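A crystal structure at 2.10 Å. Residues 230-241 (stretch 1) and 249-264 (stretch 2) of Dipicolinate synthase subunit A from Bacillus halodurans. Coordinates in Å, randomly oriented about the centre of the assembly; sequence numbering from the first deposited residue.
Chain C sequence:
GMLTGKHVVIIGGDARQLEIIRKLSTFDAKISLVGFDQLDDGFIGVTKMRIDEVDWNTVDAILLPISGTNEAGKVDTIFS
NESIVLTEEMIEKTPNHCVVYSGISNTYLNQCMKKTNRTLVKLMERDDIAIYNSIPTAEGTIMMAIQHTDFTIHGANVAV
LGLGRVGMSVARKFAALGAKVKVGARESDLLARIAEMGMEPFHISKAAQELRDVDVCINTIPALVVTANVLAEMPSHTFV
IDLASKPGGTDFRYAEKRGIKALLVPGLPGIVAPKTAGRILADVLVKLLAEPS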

# COMPACT_ATOMS: atom_id res chain seq x y z
N VAL C 230 15.60 18.44 12.42
CA VAL C 230 14.96 18.20 11.14
C VAL C 230 13.48 17.96 11.42
O VAL C 230 12.59 18.62 10.87
CB VAL C 230 15.56 16.98 10.42
CG1 VAL C 230 14.72 16.60 9.21
CG2 VAL C 230 17.00 17.31 10.01
N LEU C 231 13.26 16.99 12.27
CA LEU C 231 11.91 16.62 12.70
C LEU C 231 11.13 17.85 13.18
O LEU C 231 9.96 18.00 12.85
CB LEU C 231 11.93 15.54 13.80
CG LEU C 231 12.30 14.12 13.36
CD1 LEU C 231 12.57 13.19 14.53
CD2 LEU C 231 11.24 13.53 12.48
N ALA C 232 11.79 18.74 13.91
CA ALA C 232 11.11 19.90 14.48
C ALA C 232 10.49 20.83 13.42
O ALA C 232 9.50 21.52 13.67
CB ALA C 232 12.06 20.69 15.37
N GLU C 233 11.06 20.81 12.22
CA GLU C 233 10.59 21.68 11.12
C GLU C 233 9.59 21.01 10.20
O GLU C 233 8.99 21.64 9.33
CB GLU C 233 11.80 22.18 10.30
CG GLU C 233 12.46 23.40 10.97
CD GLU C 233 11.53 24.60 10.93
OE1 GLU C 233 11.00 24.90 9.83
OE2 GLU C 233 11.30 25.22 11.99
N MSE C 234 9.41 19.73 10.39
CA MSE C 234 8.49 18.95 9.53
C MSE C 234 7.04 19.18 9.86
O MSE C 234 6.73 19.57 10.96
CB MSE C 234 8.77 17.45 9.65
CG MSE C 234 9.95 17.01 8.85
SE MSE C 234 10.40 15.13 9.14
CE MSE C 234 8.76 14.46 9.85
N PRO C 235 6.16 18.96 8.88
CA PRO C 235 4.75 19.05 9.19
C PRO C 235 4.39 17.98 10.19
O PRO C 235 4.96 16.89 10.19
CB PRO C 235 4.07 18.74 7.84
CG PRO C 235 5.10 19.03 6.82
CD PRO C 235 6.39 18.66 7.46
N SER C 236 3.42 18.31 11.02
CA SER C 236 2.91 17.43 12.07
C SER C 236 2.35 16.10 11.59
O SER C 236 2.32 15.12 12.31
CB SER C 236 1.80 18.18 12.83
OG SER C 236 1.18 17.32 13.75
N HIS C 237 1.93 16.06 10.34
CA HIS C 237 1.30 14.86 9.78
C HIS C 237 2.29 14.00 9.00
O HIS C 237 1.93 12.97 8.45
CB HIS C 237 0.18 15.25 8.82
CG HIS C 237 0.68 15.96 7.60
ND1 HIS C 237 0.73 17.33 7.50
CD2 HIS C 237 1.22 15.47 6.45
CE1 HIS C 237 1.25 17.66 6.33
NE2 HIS C 237 1.57 16.55 5.68
N THR C 238 3.56 14.41 8.97
CA THR C 238 4.55 13.70 8.17
C THR C 238 4.70 12.25 8.61
O THR C 238 4.63 11.93 9.79
CB THR C 238 5.91 14.35 8.20
OG1 THR C 238 5.78 15.73 7.91
CG2 THR C 238 6.80 13.73 7.13
N PHE C 239 4.90 11.39 7.63
CA PHE C 239 5.14 9.96 7.89
C PHE C 239 6.58 9.64 7.49
O PHE C 239 6.99 9.82 6.35
CB PHE C 239 4.12 9.12 7.12
CG PHE C 239 4.26 7.62 7.32
CD1 PHE C 239 4.66 7.09 8.52
CD2 PHE C 239 3.91 6.76 6.30
CE1 PHE C 239 4.76 5.74 8.69
CE2 PHE C 239 3.97 5.41 6.47
CZ PHE C 239 4.39 4.89 7.68
N VAL C 240 7.35 9.19 8.46
CA VAL C 240 8.75 8.84 8.20
C VAL C 240 8.89 7.32 8.15
O VAL C 240 8.61 6.65 9.12
CB VAL C 240 9.73 9.32 9.28
CG1 VAL C 240 11.13 8.74 9.00
CG2 VAL C 240 9.76 10.87 9.39
N ILE C 241 9.31 6.81 7.00
CA ILE C 241 9.54 5.38 6.83
C ILE C 241 11.05 5.17 6.76
O ILE C 241 11.69 5.64 5.83
CB ILE C 241 8.84 4.82 5.56
CG1 ILE C 241 7.30 4.92 5.67
CG2 ILE C 241 9.15 3.34 5.38
CD1 ILE C 241 6.55 4.44 4.38
N GLY C 249 18.17 5.66 10.83
CA GLY C 249 18.75 7.00 10.69
C GLY C 249 17.86 8.11 11.19
O GLY C 249 17.93 9.25 10.73
N THR C 250 17.02 7.78 12.15
CA THR C 250 16.04 8.72 12.69
C THR C 250 16.07 8.83 14.20
O THR C 250 16.29 7.87 14.91
CB THR C 250 14.61 8.28 12.25
OG1 THR C 250 14.57 8.18 10.83
CG2 THR C 250 13.52 9.25 12.73
N ASP C 251 15.82 10.04 14.67
CA ASP C 251 15.68 10.27 16.12
C ASP C 251 14.24 9.92 16.51
O ASP C 251 13.36 10.79 16.62
CB ASP C 251 15.96 11.71 16.51
CG ASP C 251 16.08 11.90 18.02
OD1 ASP C 251 15.65 11.02 18.78
OD2 ASP C 251 16.60 12.94 18.43
N PHE C 252 14.03 8.61 16.66
CA PHE C 252 12.72 8.03 16.98
C PHE C 252 12.18 8.52 18.30
O PHE C 252 10.96 8.60 18.47
CB PHE C 252 12.74 6.49 16.98
CG PHE C 252 13.03 5.88 15.62
CD1 PHE C 252 12.09 5.96 14.60
CD2 PHE C 252 14.23 5.24 15.38
CE1 PHE C 252 12.36 5.41 13.37
CE2 PHE C 252 14.50 4.68 14.15
CZ PHE C 252 13.58 4.77 13.14
N ARG C 253 13.06 8.86 19.22
CA ARG C 253 12.61 9.30 20.52
C ARG C 253 12.01 10.70 20.34
O ARG C 253 10.93 11.00 20.85
CB ARG C 253 13.73 9.28 21.58
N TYR C 254 12.68 11.53 19.57
CA TYR C 254 12.18 12.91 19.36
C TYR C 254 10.92 12.92 18.51
O TYR C 254 10.00 13.69 18.75
CB TYR C 254 13.24 13.84 18.76
CG TYR C 254 12.72 15.26 18.68
CD1 TYR C 254 12.69 16.06 19.80
CD2 TYR C 254 12.21 15.78 17.49
CE1 TYR C 254 12.19 17.34 19.76
CE2 TYR C 254 11.71 17.08 17.44
CZ TYR C 254 11.71 17.85 18.58
OH TYR C 254 11.22 19.15 18.55
N ALA C 255 10.88 12.06 17.51
CA ALA C 255 9.73 12.00 16.59
C ALA C 255 8.49 11.74 17.40
O ALA C 255 7.47 12.43 17.32
CB ALA C 255 9.91 10.88 15.55
N GLU C 256 8.63 10.73 18.21
CA GLU C 256 7.58 10.27 19.10
C GLU C 256 7.12 11.41 20.02
O GLU C 256 5.94 11.69 20.18
CB GLU C 256 8.11 9.09 19.89
CG GLU C 256 7.14 8.41 20.80
CD GLU C 256 7.71 7.09 21.33
OE1 GLU C 256 8.46 6.39 20.59
OE2 GLU C 256 7.40 6.74 22.48
N LYS C 257 8.10 12.12 20.56
CA LYS C 257 7.86 13.23 21.46
C LYS C 257 7.06 14.35 20.78
O LYS C 257 6.17 14.93 21.39
CB LYS C 257 9.17 13.79 22.02
N ARG C 258 7.37 14.64 19.52
CA ARG C 258 6.66 15.73 18.86
C ARG C 258 5.50 15.23 18.01
O ARG C 258 4.92 15.97 17.21
CB ARG C 258 7.59 16.64 18.04
CG ARG C 258 8.05 16.09 16.74
CD ARG C 258 8.03 17.18 15.70
NE ARG C 258 6.66 17.66 15.47
CZ ARG C 258 6.31 18.57 14.56
NH1 ARG C 258 7.22 19.12 13.78
NH2 ARG C 258 5.04 18.93 14.43
N GLY C 259 5.17 13.97 18.20
CA GLY C 259 4.04 13.35 17.53
C GLY C 259 4.17 13.09 16.04
O GLY C 259 3.18 13.02 15.32
N ILE C 260 5.40 12.97 15.57
CA ILE C 260 5.62 12.58 14.18
C ILE C 260 5.64 11.05 14.16
O ILE C 260 6.35 10.44 14.95
CB ILE C 260 6.96 13.08 13.61
CG1 ILE C 260 7.03 14.60 13.59
CG2 ILE C 260 7.15 12.54 12.20
CD1 ILE C 260 6.13 15.26 12.61
N LYS C 261 4.83 10.46 13.31
CA LYS C 261 4.80 8.99 13.13
C LYS C 261 6.00 8.54 12.30
O LYS C 261 6.13 8.86 11.11
CB LYS C 261 3.52 8.53 12.43
CG LYS C 261 3.39 7.02 12.30
CD LYS C 261 1.99 6.62 11.84
CE LYS C 261 1.76 5.10 11.90
NZ LYS C 261 0.35 4.71 11.58
N ALA C 262 6.87 7.79 12.95
CA ALA C 262 8.10 7.29 12.34
C ALA C 262 8.26 5.81 12.64
O ALA C 262 8.15 5.39 13.78
CB ALA C 262 9.28 8.08 12.87
N LEU C 263 8.53 5.03 11.61
CA LEU C 263 8.69 3.58 11.73
C LEU C 263 9.99 3.06 11.11
O LEU C 263 10.40 3.49 10.02
CB LEU C 263 7.51 2.86 11.07
CG LEU C 263 6.06 3.14 11.50
CD1 LEU C 263 5.11 2.38 10.60
CD2 LEU C 263 5.83 2.73 12.93
N LEU C 264 10.62 2.13 11.83
CA LEU C 264 11.82 1.43 11.36
C LEU C 264 11.25 0.15 10.74
O LEU C 264 10.77 -0.73 11.44
CB LEU C 264 12.79 1.14 12.52
CG LEU C 264 14.14 0.49 12.21
CD1 LEU C 264 15.00 1.36 11.30
CD2 LEU C 264 14.89 0.21 13.50
O HOH W 1 2.93 12.43 11.77
O HOH W 2 2.01 15.48 15.57

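What fills the hollow beside the helix of the second stretch? Leu231 does, pointing toward it and burying more area than any other residue here. Leu231 CD1 lies 3.7 Å from Ala255 CB and 3.3 Å from Asp251 O, while Leu231 CB meets the edge of the Tyr254 ring, 3.7 Å from Tyr254 CD2. The methyl of Ala255 forms part of the wall against which the leucine tip rests. Asp251 caps the helix, Asp251 OD1 accepting from Tyr254 N at 3.1 Å.

How is the backbone from Leu231 to Met234 fastened? Arg258, just past the other helix, extends its guanidinium to backbone oxygens. Arg258 NH1 donates to Leu231 O at 3.1 Å and, weakly, to Met234 O at 2.9 Å. A long, charged side chain suits this partly exposed margin, where it can reach across to carbonyls. Gly259 follows with positive phi, a conformation that favours glycine.

Which bump joins the helical side to the sheet? Ile260 does. Ile260 CG2 is 3.4 Å from selenomethionine Met234 CE, 4.2 Å from Leu231 CD2 and 4.2 Å from Val240 CG2, so one methyl sits among three apolar side chains. Ile260 CD1 reaches the turn, 3.1 Å from Pro235 O.

What zips the strands together? They run parallel, with Val240 N donating to Lys261 O at 2.9 Å and Leu263 N to Val240 O at 3.0 Å. Val240 and Ala262 share a sheet face, Val240 CB to Ala262 CB 3.8 Å; the backbones come close here, Val240 CA to Ala262 CA 4.5 Å, and the small alanine methyl rests against the valine. On the other face, the Phe239 ring edge meets Leu263, Phe239 CE1 to Leu263 CD1 3.9 Å. Beside the turn, water 1 links the two stretches, donating to Ser236 O at 2.8 Å and Thr238 O at 2.7 Å and accepting from Lys261 N at 3.1 Å.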